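Local atomic coordinates of fructosyl amine: oxygen oxidoreductase (Aspergillus fumigatus, PDB entry 3DJE), a protein that oxidatively deglycates fructosyl amino acids, using FAD as its cofactor and molecular oxygen as the electron acceptor. Residues E76-W81 with F367-S372. Residues are numbered along the deposited sequence; the frame is centred on the assembly and turned at random.
Sequences EAFNGW and FKYLPS. With FAD (flavin-adenine dinucleotide), chain C; FSA (1-S-(carboxymethyl)-1-thio-beta-D-fructopyranose), chain D.
W81 turns its CG anti to its own carbonyl carbon (chi1 -66°), and this brings the indole edge with NE1 to the K368 carbonyl. W81 NE1 donates to K368 O at 2.8 Å. The bond is fairly straight (158°), and the acceptor lies near the indole plane. P371 sits over one face of the same indole, and the two side chains cross at about a right angle. P371 CG is 3.4 Å from the centroid of the W81 five-membered ring, a CH-pi contact. The indole is thus held by a bond at its edge and by the proline on a face. On its benzene part, W81 CZ2 and CH2 both lie 3.9 Å from F367 CE2.

A77 CB packs 3.3 Å from K368 O, and S372 OG lies beside A77 CA. G80 lets the proline ring come close to the helix: P371 CB is 3.7 Å from G80 CA. A water bridges E76 OE1 and S372 O.

This joins helix 64-83 to the loop between strand 356-360 and helix 373-382. The protein belongs to the MSOX/MTOX family, whose FAD-binding part is of the Rossmann type. The 3-10 segment 367-369 opens on the flavin. F367 N donates to FAD N1, and K368 N to FAD O2 at 2.8 Å. The K368 chain bends at chi3 and chi4, which brings NZ back to FAD O2 and within 2.6 Å of FSA OAB, a carboxylate oxygen of the bound ligand. R365 O also accepts from NZ.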
ATOM      1  N   GLU A  76      -5.346  14.781  -6.419  1.00 15.51           N
ATOM      2  CA  GLU A  76      -4.365  15.414  -5.527  1.00 16.30           C
ATOM      3  C   GLU A  76      -3.060  14.630  -5.492  1.00 14.37           C
ATOM      4  O   GLU A  76      -1.966  15.222  -5.467  1.00 13.97           O
ATOM      5  CB  GLU A  76      -4.923  15.581  -4.109  1.00 16.50           C
ATOM      6  CG  GLU A  76      -5.984  16.670  -4.010  1.00 20.06           C
ATOM      7  CD  GLU A  76      -6.791  16.659  -2.716  1.00 21.52           C
ATOM      8  OE1 GLU A  76      -6.814  15.625  -1.996  1.00 29.33           O
ATOM      9  OE2 GLU A  76      -7.435  17.697  -2.429  1.00 27.65           O
ATOM     10  N   ALA A  77      -3.169  13.302  -5.491  1.00 13.38           N
ATOM     11  CA  ALA A  77      -1.978  12.457  -5.464  1.00 13.26           C
ATOM     12  C   ALA A  77      -1.206  12.587  -6.766  1.00 13.10           C
ATOM     13  O   ALA A  77       0.007  12.746  -6.745  1.00 12.56           O
ATOM     14  CB  ALA A  77      -2.355  10.986  -5.204  1.00 13.53           C
ATOM     15  N   PHE A  78      -1.920  12.528  -7.895  1.00 14.29           N
ATOM     16  CA  PHE A  78      -1.271  12.641  -9.200  1.00 15.25           C
ATOM     17  C   PHE A  78      -0.611  13.988  -9.397  1.00 14.44           C
ATOM     18  O   PHE A  78       0.483  14.068  -9.975  1.00 14.80           O
ATOM     19  CB  PHE A  78      -2.249  12.372 -10.339  1.00 16.49           C
ATOM     20  CG  PHE A  78      -2.137  10.997 -10.917  1.00 19.20           C
ATOM     21  CD1 PHE A  78      -3.011   9.992 -10.511  1.00 23.30           C
ATOM     22  CD2 PHE A  78      -1.160  10.706 -11.875  1.00 22.35           C
ATOM     23  CE1 PHE A  78      -2.928   8.710 -11.056  1.00 23.78           C
ATOM     24  CE2 PHE A  78      -1.064   9.424 -12.444  1.00 23.39           C
ATOM     25  CZ  PHE A  78      -1.945   8.424 -12.027  1.00 22.60           C
ATOM     26  N   ASN A  79      -1.278  15.044  -8.936  0.50 14.36           N
ATOM     27  CA  ASN A  79      -0.684  16.369  -8.936  0.50 14.26           C
ATOM     28  C   ASN A  79       0.691  16.318  -8.280  0.50 13.77           C
ATOM     29  O   ASN A  79       1.654  16.842  -8.829  0.50 13.57           O
ATOM     30  CB  ASN A  79      -1.572  17.375  -8.209  0.50 14.56           C
ATOM     31  CG  ASN A  79      -2.791  17.789  -9.026  0.50 15.49           C
ATOM     32  OD1 ASN A  79      -2.847  17.587 -10.241  0.50 18.49           O
ATOM     33  ND2 ASN A  79      -3.776  18.375  -8.351  0.50 18.15           N
ATOM     34  N   GLY A  80       0.775  15.649  -7.127  1.00 13.24           N
ATOM     35  CA  GLY A  80       2.033  15.535  -6.394  1.00 12.68           C
ATOM     36  C   GLY A  80       3.101  14.845  -7.222  1.00 12.38           C
ATOM     37  O   GLY A  80       4.214  15.342  -7.337  1.00 12.57           O
ATOM     38  N   TRP A  81       2.771  13.688  -7.797  1.00 11.62           N
ATOM     39  CA  TRP A  81       3.740  12.947  -8.599  1.00 11.47           C
ATOM     40  C   TRP A  81       4.192  13.717  -9.846  1.00 12.45           C
ATOM     41  O   TRP A  81       5.325  13.571 -10.287  1.00 13.10           O
ATOM     42  CB  TRP A  81       3.186  11.592  -9.022  1.00 11.43           C
ATOM     43  CG  TRP A  81       2.966  10.633  -7.868  1.00 10.44           C
ATOM     44  CD1 TRP A  81       1.763  10.180  -7.397  1.00  9.96           C
ATOM     45  CD2 TRP A  81       3.976  10.025  -7.050  1.00  9.51           C
ATOM     46  NE1 TRP A  81       1.959   9.311  -6.339  1.00 10.87           N
ATOM     47  CE2 TRP A  81       3.310   9.196  -6.107  1.00  9.26           C
ATOM     48  CE3 TRP A  81       5.378  10.094  -7.028  1.00  9.43           C
ATOM     49  CZ2 TRP A  81       4.013   8.450  -5.140  1.00 10.32           C
ATOM     50  CZ3 TRP A  81       6.070   9.376  -6.074  1.00  9.22           C
ATOM     51  CH2 TRP A  81       5.389   8.549  -5.144  1.00 10.80           C
ATOM     52  N   PHE A 367      -0.450   3.448  -1.402  1.00  8.72           N
ATOM     53  CA  PHE A 367       0.874   4.018  -1.625  1.00  9.38           C
ATOM     54  C   PHE A 367       0.831   5.254  -2.505  1.00  9.43           C
ATOM     55  O   PHE A 367       1.539   6.243  -2.251  1.00 10.22           O
ATOM     56  CB  PHE A 367       1.931   3.069  -2.181  1.00  9.87           C
ATOM     57  CG  PHE A 367       3.280   3.743  -2.261  1.00  8.85           C
ATOM     58  CD1 PHE A 367       4.053   3.889  -1.106  1.00 10.57           C
ATOM     59  CD2 PHE A 367       3.693   4.374  -3.431  1.00 10.26           C
ATOM     60  CE1 PHE A 367       5.274   4.608  -1.134  1.00 10.02           C
ATOM     61  CE2 PHE A 367       4.912   5.082  -3.474  1.00  9.79           C
ATOM     62  CZ  PHE A 367       5.688   5.207  -2.320  1.00  9.75           C
ATOM     63  N   LYS A 368       0.014   5.173  -3.540  1.00  9.48           N
ATOM     64  CA  LYS A 368      -0.010   6.234  -4.544  1.00 10.19           C
ATOM     65  C   LYS A 368      -0.357   7.597  -3.946  1.00  9.74           C
ATOM     66  O   LYS A 368      -0.090   8.614  -4.581  1.00 10.19           O
ATOM     67  CB  LYS A 368      -0.947   5.879  -5.699  1.00 11.06           C
ATOM     68  CG  LYS A 368      -2.400   5.778  -5.317  1.00 12.03           C
ATOM     69  CD  LYS A 368      -3.250   5.244  -6.492  1.00 12.48           C
ATOM     70  CE  LYS A 368      -3.100   3.744  -6.726  1.00 14.79           C
ATOM     71  NZ  LYS A 368      -3.615   2.911  -5.583  1.00 12.62           N
ATOM     72  N   TYR A 369      -0.945   7.614  -2.742  1.00  9.10           N
ATOM     73  CA  TYR A 369      -1.294   8.876  -2.053  1.00  9.59           C
ATOM     74  C   TYR A 369      -0.167   9.473  -1.208  1.00  9.79           C
ATOM     75  O   TYR A 369      -0.361  10.489  -0.513  1.00  9.83           O
ATOM     76  CB  TYR A 369      -2.564   8.683  -1.204  1.00 10.61           C
ATOM     77  CG  TYR A 369      -3.698   8.122  -2.021  1.00  9.81           C
ATOM     78  CD1 TYR A 369      -4.584   8.965  -2.695  1.00 12.82           C
ATOM     79  CD2 TYR A 369      -3.867   6.744  -2.149  1.00 10.78           C
ATOM     80  CE1 TYR A 369      -5.615   8.449  -3.466  1.00 12.94           C
ATOM     81  CE2 TYR A 369      -4.888   6.225  -2.909  1.00 10.52           C
ATOM     82  CZ  TYR A 369      -5.751   7.064  -3.567  1.00 13.27           C
ATOM     83  OH  TYR A 369      -6.756   6.503  -4.327  1.00 14.53           O
ATOM     84  N   LEU A 370       1.021   8.882  -1.282  1.00  9.34           N
ATOM     85  CA  LEU A 370       2.160   9.415  -0.533  1.00  8.78           C
ATOM     86  C   LEU A 370       2.331  10.943  -0.661  1.00  8.09           C
ATOM     87  O   LEU A 370       2.556  11.624   0.346  1.00  7.84           O
ATOM     88  CB  LEU A 370       3.459   8.701  -0.926  1.00  8.72           C
ATOM     89  CG  LEU A 370       4.744   9.245  -0.275  1.00  9.02           C
ATOM     90  CD1 LEU A 370       4.726   9.128   1.251  1.00 10.87           C
ATOM     91  CD2 LEU A 370       6.008   8.590  -0.842  1.00  9.00           C
ATOM     92  N   PRO A 371       2.279  11.480  -1.884  1.00  8.28           N
ATOM     93  CA  PRO A 371       2.506  12.938  -2.004  1.00  8.75           C
ATOM     94  C   PRO A 371       1.465  13.833  -1.322  1.00  9.54           C
ATOM     95  O   PRO A 371       1.772  15.003  -1.064  1.00  9.65           O
ATOM     96  CB  PRO A 371       2.432  13.169  -3.517  1.00  8.86           C
ATOM     97  CG  PRO A 371       2.757  11.827  -4.124  1.00  8.72           C
ATOM     98  CD  PRO A 371       2.092  10.849  -3.207  1.00  8.58           C
ATOM     99  N   SER A 372       0.273  13.297  -1.044  1.00  9.47           N
ATOM    100  CA  SER A 372      -0.901  14.127  -0.758  1.00 10.66           C
ATOM    101  C   SER A 372      -1.696  13.767   0.498  1.00 10.53           C
ATOM    102  O   SER A 372      -2.371  14.626   1.072  1.00 10.69           O
ATOM    103  CB  SER A 372      -1.860  14.058  -1.948  1.00 11.02           C
ATOM    104  OG  SER A 372      -2.166  12.703  -2.268  1.00 12.07           O
TER
HETATM  105  PA  FAD C 500       2.911   1.278   6.245  1.00  9.66           P
HETATM  106  O1A FAD C 500       3.585   2.028   5.179  1.00 10.32           O
HETATM  107  O2A FAD C 500       3.024  -0.213   6.251  1.00  9.99           O
HETATM  108  O5B FAD C 500       3.463   1.910   7.585  1.00 10.46           O
HETATM  109  C5B FAD C 500       3.151   1.387   8.879  1.00 10.37           C
HETATM  110  C4B FAD C 500       4.290   1.811   9.814  1.00 11.02           C
HETATM  111  O4B FAD C 500       3.804   1.459  11.123  1.00  9.92           O
HETATM  112  C3B FAD C 500       5.517   0.915   9.526  1.00 11.02           C
HETATM  113  O3B FAD C 500       6.657   1.702   9.145  1.00 12.08           O
HETATM  114  C2B FAD C 500       5.725   0.219  10.881  1.00  9.60           C
HETATM  115  O2B FAD C 500       7.140   0.066  11.218  1.00 12.18           O
HETATM  116  C1B FAD C 500       4.954   1.156  11.852  1.00 11.05           C
HETATM  117  N9A FAD C 500       4.757   0.424  13.140  1.00 10.58           N
HETATM  118  C8A FAD C 500       4.437  -0.873  13.332  1.00 10.90           C
HETATM  119  N7A FAD C 500       4.422  -1.127  14.657  1.00  9.14           N
HETATM  120  C5A FAD C 500       4.734   0.010  15.295  1.00  8.71           C
HETATM  121  C6A FAD C 500       4.889   0.356  16.641  1.00  9.40           C
HETATM  122  N6A FAD C 500       4.721  -0.577  17.608  1.00 10.29           N
HETATM  123  N1A FAD C 500       5.218   1.626  16.951  1.00  9.55           N
HETATM  124  C2A FAD C 500       5.397   2.552  16.001  1.00  9.77           C
HETATM  125  N3A FAD C 500       5.261   2.254  14.705  1.00  8.96           N
HETATM  126  C4A FAD C 500       4.932   0.993  14.337  1.00  8.87           C
HETATM  127  N1  FAD C 500      -0.532   0.764  -3.157  1.00  9.29           N
HETATM  128  C2  FAD C 500      -0.540   1.525  -4.324  1.00  9.88           C
HETATM  129  O2  FAD C 500      -0.980   2.676  -4.341  1.00 10.41           O
HETATM  130  N3  FAD C 500      -0.043   0.961  -5.500  1.00  9.88           N
HETATM  131  C4  FAD C 500       0.448  -0.340  -5.540  1.00 11.21           C
HETATM  132  O4  FAD C 500       0.884  -0.805  -6.599  1.00 10.70           O
HETATM  133  C4X FAD C 500       0.431  -1.101  -4.361  1.00 10.49           C
HETATM  134  N5  FAD C 500       0.899  -2.414  -4.368  1.00 11.11           N
HETATM  135  C5X FAD C 500       1.043  -3.095  -3.162  1.00  9.98           C
HETATM  136  C6  FAD C 500       1.706  -4.319  -3.164  1.00 11.30           C
HETATM  137  C7  FAD C 500       1.908  -5.005  -1.973  1.00 11.37           C
HETATM  138  C7M FAD C 500       2.624  -6.361  -2.041  1.00 11.77           C
HETATM  139  C8  FAD C 500       1.473  -4.458  -0.767  1.00 10.75           C
HETATM  140  C8M FAD C 500       1.771  -5.189   0.564  1.00 11.57           C
HETATM  141  C9  FAD C 500       0.822  -3.217  -0.769  1.00 10.37           C
HETATM  142  C9A FAD C 500       0.614  -2.521  -1.967  1.00  9.09           C
HETATM  143  N10 FAD C 500      -0.049  -1.279  -2.003  1.00  9.79           N
HETATM  144  C10 FAD C 500      -0.057  -0.538  -3.184  1.00  9.91           C
HETATM  145  C1' FAD C 500      -0.713  -0.750  -0.804  1.00  8.36           C
HETATM  146  C2' FAD C 500       0.217   0.224  -0.080  1.00  8.62           C
HETATM  147  O2' FAD C 500       1.560  -0.306  -0.056  1.00  9.46           O
HETATM  148  C3' FAD C 500      -0.296   0.445   1.340  1.00  7.33           C
HETATM  149  O3' FAD C 500      -1.714   0.704   1.296  1.00  9.64           O
HETATM  150  C4' FAD C 500       0.374   1.645   2.018  1.00  8.43           C
HETATM  151  O4' FAD C 500       1.788   1.640   1.828  1.00  9.75           O
HETATM  152  C5' FAD C 500       0.069   1.597   3.520  1.00  9.58           C
HETATM  153  O5' FAD C 500       0.641   2.747   4.165  1.00  8.86           O
HETATM  154  P   FAD C 500       0.540   2.909   5.757  1.00  9.27           P
HETATM  155  O1P FAD C 500      -0.889   2.772   6.168  1.00  9.53           O
HETATM  156  O2P FAD C 500       1.301   4.131   6.083  1.00  9.14           O
HETATM  157  O3P FAD C 500       1.347   1.651   6.349  1.00  9.07           O
HETATM  158  OAB FSA D 501      -3.567   0.438  -6.270  1.00 21.90           O
HETATM  159  CAL FSA D 501      -3.084  -0.121  -7.278  1.00 22.15           C
HETATM  160  OAA FSA D 501      -3.173   0.382  -8.427  1.00 24.18           O
HETATM  161  CAH FSA D 501      -2.383  -1.460  -7.163  1.00 19.02           C
HETATM  162  SAK FSA D 501      -2.481  -2.136  -5.536  1.00 17.22           S
HETATM  163  C1  FSA D 501      -1.643  -3.647  -5.929  1.00 15.24           C
HETATM  164  C2  FSA D 501      -1.976  -4.743  -4.906  1.00 14.53           C
HETATM  165  O2  FSA D 501      -0.972  -5.770  -4.954  1.00 15.28           O
HETATM  166  C3  FSA D 501      -3.347  -5.368  -5.191  1.00 14.63           C
HETATM  167  O3  FSA D 501      -3.320  -6.066  -6.445  1.00 16.16           O
HETATM  168  C4  FSA D 501      -3.810  -6.282  -4.052  1.00 13.28           C
HETATM  169  O4  FSA D 501      -5.171  -6.683  -4.282  1.00 14.22           O
HETATM  170  C5  FSA D 501      -3.734  -5.581  -2.692  1.00 12.33           C
HETATM  171  O5  FSA D 501      -4.729  -4.560  -2.584  1.00 12.84           O
HETATM  172  C6  FSA D 501      -2.343  -4.997  -2.500  1.00 13.35           C
HETATM  173  O6  FSA D 501      -2.031  -4.125  -3.601  1.00 13.74           O
HETATM  174  O   HOH W   1      -5.033  14.636   0.028  1.00 27.10           O